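Local coordinates for osmotically inducible protein OsmC (Psychrobacter arcticus, PDB 2PN2), which is not experimentally characterised but, as a member of the OsmC family, probably takes part in the response to osmotic stress and in detoxification, at residues G90-V95 and A112-Q117; T75-K80 and K125-T130. All coordinates share one frame; numbering follows the deposited sequence.

From the N terminus, the chain passes through an antiparallel sheet, strands 23-29, 32-37 and 42-47, before entering the long helix 61-83, which supplies residues 75-80. Strand 92-100 then turns back as strand 105-114, and interaction 1 closes this hairpin at its open end by joining 90-95 to 112-117. Helix 121-132 follows, and interaction 2 closes the wider loop by bringing 125-130 against 75-80. The hairpin is therefore nested inside the loop closed by the helix pair, and nothing crosses. The two contacts touch where Phe115 meets Phe127 and where Ile77 packs on Phe115 and Ile113, so the helices and the sheet share one apolar core.

Interaction 1: residues G90-V95 and A112-Q117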
loop_
_atom_site.group_PDB
_atom_site.type_symbol
_atom_site.label_atom_id
_atom_site.label_comp_id
_atom_site.label_asym_id
_atom_site.label_seq_id
_atom_site.Cartn_x
_atom_site.Cartn_y
_atom_site.Cartn_z
ATOM N N GLY A 90 -4.074 -15.610 -14.343
ATOM C CA GLY A 90 -2.792 -15.456 -15.035
ATOM C C GLY A 90 -2.559 -14.065 -15.612
ATOM O O GLY A 90 -1.462 -13.797 -16.128
ATOM N N THR A 91 -3.564 -13.179 -15.531
ATOM C CA THR A 91 -3.410 -11.779 -15.924
ATOM C C THR A 91 -2.313 -11.191 -15.030
ATOM O O THR A 91 -2.204 -11.559 -13.855
ATOM C CB THR A 91 -4.740 -10.977 -15.768
ATOM O OG1 THR A 91 -5.702 -11.480 -16.703
ATOM C CG2 THR A 91 -4.525 -9.457 -16.049
ATOM N N THR A 92 -1.481 -10.324 -15.598
ATOM C CA THR A 92 -0.377 -9.718 -14.872
ATOM C C THR A 92 -0.387 -8.202 -14.990
ATOM O O THR A 92 -0.900 -7.648 -15.971
ATOM C CB THR A 92 0.967 -10.254 -15.374
ATOM O OG1 THR A 92 1.111 -9.955 -16.768
ATOM C CG2 THR A 92 1.066 -11.770 -15.163
ATOM N N ALA A 93 0.191 -7.545 -13.989
ATOM C CA ALA A 93 0.316 -6.088 -13.950
ATOM C C ALA A 93 1.740 -5.713 -13.533
ATOM O O ALA A 93 2.123 -6.034 -12.405
ATOM C CB ALA A 93 -0.709 -5.485 -12.969
ATOM N N GLU A 94 2.514 -5.084 -14.441
ATOM C CA GLU A 94 3.875 -4.567 -14.149
ATOM C C GLU A 94 3.712 -3.146 -13.635
ATOM O O GLU A 94 3.111 -2.308 -14.311
ATOM C CB GLU A 94 4.794 -4.548 -15.373
ATOM C CG GLU A 94 5.321 -5.898 -15.721
ATOM C CD GLU A 94 6.047 -5.977 -17.055
ATOM O OE1 GLU A 94 6.288 -4.932 -17.704
ATOM O OE2 GLU A 94 6.377 -7.112 -17.456
ATOM N N VAL A 95 4.257 -2.889 -12.451
ATOM C CA VAL A 95 4.082 -1.626 -11.756
ATOM C C VAL A 95 5.396 -0.892 -11.788
ATOM O O VAL A 95 6.446 -1.458 -11.451
ATOM C CB VAL A 95 3.658 -1.833 -10.281
ATOM C CG1 VAL A 95 3.420 -0.453 -9.581
ATOM C CG2 VAL A 95 2.389 -2.703 -10.174
ATOM N N ALA A 112 1.099 -1.657 -16.342
ATOM C CA ALA A 112 0.967 -2.304 -17.650
ATOM C C ALA A 112 0.272 -3.639 -17.399
ATOM O O ALA A 112 0.874 -4.552 -16.814
ATOM C CB ALA A 112 2.336 -2.518 -18.298
ATOM N N ILE A 113 -0.977 -3.757 -17.857
ATOM C CA ILE A 113 -1.779 -4.975 -17.639
ATOM C C ILE A 113 -1.770 -5.882 -18.884
ATOM O O ILE A 113 -2.102 -5.438 -19.972
ATOM C CB ILE A 113 -3.226 -4.652 -17.228
ATOM C CG1 ILE A 113 -3.267 -3.706 -16.013
ATOM C CG2 ILE A 113 -3.988 -5.954 -16.935
ATOM C CD1 ILE A 113 -4.676 -3.413 -15.496
ATOM N N THR A 114 -1.393 -7.147 -18.705
ATOM C CA THR A 114 -1.355 -8.126 -19.789
ATOM C C THR A 114 -2.337 -9.243 -19.432
ATOM O O THR A 114 -2.142 -9.968 -18.463
ATOM C CB THR A 114 0.084 -8.645 -20.048
ATOM O OG1 THR A 114 0.936 -7.527 -20.346
ATOM C CG2 THR A 114 0.134 -9.623 -21.237
ATOM N N PHE A 115 -3.425 -9.320 -20.193
ATOM C CA PHE A 115 -4.429 -10.353 -20.014
ATOM C C PHE A 115 -3.964 -11.697 -20.579
ATOM O O PHE A 115 -3.235 -11.748 -21.579
ATOM C CB PHE A 115 -5.766 -9.925 -20.627
ATOM C CG PHE A 115 -6.456 -8.892 -19.823
ATOM C CD1 PHE A 115 -7.279 -9.267 -18.762
ATOM C CD2 PHE A 115 -6.223 -7.535 -20.056
ATOM C CE1 PHE A 115 -7.914 -8.295 -17.969
ATOM C CE2 PHE A 115 -6.849 -6.553 -19.278
ATOM C CZ PHE A 115 -7.696 -6.936 -18.230
ATOM N N ASN A 116 -4.384 -12.770 -19.900
ATOM C CA ASN A 116 -4.087 -14.147 -20.318
ATOM C C ASN A 116 -4.673 -14.513 -21.703
ATOM O O ASN A 116 -4.030 -15.249 -22.462
ATOM C CB ASN A 116 -4.563 -15.164 -19.251
ATOM C CG ASN A 116 -6.072 -15.083 -18.971
ATOM O OD1 ASN A 116 -6.677 -14.010 -19.067
ATOM N ND2 ASN A 116 -6.670 -16.212 -18.603
ATOM N N GLN A 117 -5.865 -13.980 -22.019
ATOM C CA GLN A 117 -6.584 -14.248 -23.279
ATOM C C GLN A 117 -6.847 -12.992 -24.115
ATOM O O GLN A 117 -6.602 -11.875 -23.665
ATOM C CB GLN A 117 -7.922 -14.916 -22.958
#
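The open end of an antiparallel beta hairpin brings Thr92, Ala93 and Glu94 alongside Thr114, Ile113 and Ala112. Thr92 and Thr114 form one hydrogen-bonded pair, with Thr92 N to Thr114 O at 3.0 Å and Thr114 N to Thr92 O at 2.8 Å. Glu94 and Ala112 form the next: Glu94 N reaches Ala112 O, and Ala112 N reaches Glu94 O, at 2.9 Å each. Between them lies the non-hydrogen-bonded pair Ala93 and Ile113, where Ala93 CA comes within 3.3 Å of Ala112 O as a CA-H...O contact. The hairpin strands, 92-100 and 105-114, make two of the three strands of a mixed sheet; strand 145-150 flanks the second, while a strand of the second subunit continues the sheet past the first. On the face carrying Thr92 and Glu94, the Glu94 carboxylate forms a salt bridge with Lys24 of that subunit. Past the paired residues, Thr91 lies alongside Phe115. With Thr91 OG1 beside the backbone N (chi1 -66°), CG2 is left anti to that nitrogen, and this methyl lies over one face of the Phe115 ring, 4.2 Å from the centroid and 24° off the normal, and also meets Ile113 CG2 at 3.7 Å. The other branch, Thr91 OG1, stands 3.4 Å from Phe115 CD1 while hydrogen-bonding to Ile88 O.

Interaction 2: residues T75-K80 and K125-T130; sequences TIIGIK and KIFYNT
The carbonyl oxygen of Ile126 is gripped twice by Thr130: by the backbone N at 2.8 Å, the ordinary helical bond, and by the hydroxyl OG1 at 2.7 Å. The hydroxyl approaches from above the carbonyl plane, 48° out of it, and the chi1 of -46° that puts OG1 beside the backbone N leaves CG2 anti to it, facing helix 61-83. There Thr130 CG2 meets Ile76 CG1 at 3.5 Å and lies about as close to Ile76 CD1, while Lys80 CD runs by Thr130 OG1 at 3.9 Å. With an alanine here, the Ile126 carbonyl would probably keep only its backbone partner in the helix, and a gap would be likely to open beside the Ile76 side chain. Ile77 and Phe127 form the buried side of the contact. Ile77 CG2 sits over one face of the Phe127 ring in a CH-pi contact, 3.8 Å from the centroid, while Ile77 CG1 lies against Phe127 O. At the edge of the ring, Lys80 CB approaches Phe127 CE1 at 4.1 Å. Lys80 bends at chi2 and chi4, crossing Ile126 at about a right angle with its CG 3.7 Å from Ile126 CG2. The short helical segments run at 138° to each other, their axes 9.2 Å apart. Helix 61-83 lies over the face of the mixed sheet that carries Ala93 and Ile113, and helix 121-132 packs against it, with Phe127 reaching Phe115 just beyond strand 105-114 and Ile77 packing on Ile88 in the loop that leads to strand 92-100.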
loop_
_atom_site.group_PDB
_atom_site.type_symbol
_atom_site.label_atom_id
_atom_site.label_comp_id
_atom_site.label_asym_id
_atom_site.label_seq_id
_atom_site.Cartn_x
_atom_site.Cartn_y
_atom_site.Cartn_z
ATOM N N THR A 75 -8.239 -6.709 -8.830
ATOM C CA THR A 75 -9.320 -7.260 -7.993
ATOM C C THR A 75 -10.688 -6.791 -8.502
ATOM O O THR A 75 -11.595 -7.618 -8.681
ATOM C CB THR A 75 -9.117 -6.900 -6.507
ATOM O OG1 THR A 75 -7.827 -7.379 -6.081
ATOM C CG2 THR A 75 -10.216 -7.511 -5.622
ATOM N N ILE A 76 -10.830 -5.486 -8.743
ATOM C CA ILE A 76 -12.098 -4.925 -9.260
ATOM C C ILE A 76 -12.357 -5.393 -10.704
ATOM O O ILE A 76 -13.522 -5.598 -11.064
ATOM C CB ILE A 76 -12.196 -3.378 -9.096
ATOM C CG1 ILE A 76 -13.656 -2.930 -9.184
ATOM C CG2 ILE A 76 -11.309 -2.652 -10.097
ATOM C CD1 ILE A 76 -13.867 -1.437 -9.028
ATOM N N ILE A 77 -11.292 -5.571 -11.509
ATOM C CA ILE A 77 -11.424 -6.199 -12.856
ATOM C C ILE A 77 -11.909 -7.653 -12.704
ATOM O O ILE A 77 -12.775 -8.091 -13.461
ATOM C CB ILE A 77 -10.115 -6.122 -13.723
ATOM C CG1 ILE A 77 -9.908 -4.690 -14.217
ATOM C CG2 ILE A 77 -10.202 -7.059 -14.951
ATOM C CD1 ILE A 77 -8.502 -4.405 -14.786
ATOM N N GLY A 78 -11.374 -8.373 -11.713
ATOM C CA GLY A 78 -11.810 -9.753 -11.411
ATOM C C GLY A 78 -13.291 -9.880 -11.078
ATOM O O GLY A 78 -13.936 -10.832 -11.489
ATOM N N ILE A 79 -13.823 -8.911 -10.335
ATOM C CA ILE A 79 -15.258 -8.850 -10.010
ATOM C C ILE A 79 -16.062 -8.675 -11.296
ATOM O O ILE A 79 -17.064 -9.357 -11.496
ATOM C CB ILE A 79 -15.581 -7.672 -9.043
ATOM C CG1 ILE A 79 -14.975 -7.939 -7.660
ATOM C CG2 ILE A 79 -17.089 -7.447 -8.928
ATOM C CD1 ILE A 79 -15.232 -6.832 -6.632
ATOM N N LYS A 80 -15.596 -7.777 -12.161
ATOM C CA LYS A 80 -16.254 -7.492 -13.443
ATOM C C LYS A 80 -16.140 -8.690 -14.380
ATOM O O LYS A 80 -17.119 -9.039 -15.040
ATOM C CB LYS A 80 -15.688 -6.236 -14.127
ATOM C CG LYS A 80 -16.735 -5.570 -15.031
ATOM C CD LYS A 80 -17.641 -4.637 -14.205
ATOM C CE LYS A 80 -19.023 -4.483 -14.789
ATOM N NZ LYS A 80 -19.024 -4.099 -16.213
ATOM N N LYS A 125 -12.227 -1.739 -22.594
ATOM C CA LYS A 125 -12.727 -0.442 -22.138
ATOM C C LYS A 125 -13.464 -0.545 -20.806
ATOM O O LYS A 125 -13.266 0.310 -19.951
ATOM C CB LYS A 125 -13.609 0.217 -23.212
ATOM C CG LYS A 125 -14.144 1.590 -22.825
ATOM N N ILE A 126 -14.293 -1.581 -20.636
ATOM C CA ILE A 126 -14.982 -1.842 -19.350
ATOM C C ILE A 126 -13.920 -2.043 -18.267
ATOM O O ILE A 126 -13.941 -1.351 -17.227
ATOM C CB ILE A 126 -15.968 -3.050 -19.437
ATOM C CG1 ILE A 126 -17.188 -2.658 -20.285
ATOM C CG2 ILE A 126 -16.444 -3.494 -18.025
ATOM C CD1 ILE A 126 -18.093 -3.860 -20.809
ATOM N N PHE A 127 -12.963 -2.939 -18.536
ATOM C CA PHE A 127 -11.887 -3.213 -17.572
ATOM C C PHE A 127 -11.009 -2.007 -17.303
ATOM O O PHE A 127 -10.607 -1.774 -16.156
ATOM C CB PHE A 127 -10.996 -4.394 -17.988
ATOM C CG PHE A 127 -11.693 -5.725 -18.075
ATOM C CD1 PHE A 127 -12.868 -6.026 -17.358
ATOM C CD2 PHE A 127 -11.071 -6.756 -18.776
ATOM C CE1 PHE A 127 -13.444 -7.294 -17.425
ATOM C CE2 PHE A 127 -11.634 -8.027 -18.845
ATOM C CZ PHE A 127 -12.831 -8.298 -18.177
ATOM N N TYR A 128 -10.725 -1.231 -18.344
ATOM C CA TYR A 128 -9.951 -0.005 -18.171
ATOM C C TYR A 128 -10.664 0.970 -17.225
ATOM O O TYR A 128 -10.085 1.435 -16.232
ATOM C CB TYR A 128 -9.727 0.672 -19.521
ATOM C CG TYR A 128 -8.901 1.917 -19.425
ATOM C CD1 TYR A 128 -7.524 1.836 -19.297
ATOM C CD2 TYR A 128 -9.496 3.188 -19.441
ATOM C CE1 TYR A 128 -6.742 2.996 -19.191
ATOM C CE2 TYR A 128 -8.715 4.362 -19.343
ATOM C CZ TYR A 128 -7.337 4.249 -19.219
ATOM O OH TYR A 128 -6.541 5.383 -19.120
ATOM N N ASN A 129 -11.917 1.256 -17.555
ATOM C CA ASN A 129 -12.742 2.183 -16.775
ATOM C C ASN A 129 -13.008 1.720 -15.348
ATOM O O ASN A 129 -12.940 2.538 -14.431
ATOM C CB ASN A 129 -14.071 2.470 -17.480
ATOM C CG ASN A 129 -13.892 3.184 -18.833
ATOM O OD1 ASN A 129 -12.880 3.823 -19.091
ATOM N ND2 ASN A 129 -14.900 3.076 -19.687
ATOM N N THR A 130 -13.295 0.423 -15.167
ATOM C CA THR A 130 -13.525 -0.141 -13.824
ATOM C C THR A 130 -12.266 0.001 -12.962
ATOM O O THR A 130 -12.367 0.380 -11.801
ATOM C CB THR A 130 -13.971 -1.621 -13.848
ATOM O OG1 THR A 130 -14.998 -1.803 -14.823
ATOM C CG2 THR A 130 -14.517 -2.031 -12.499
#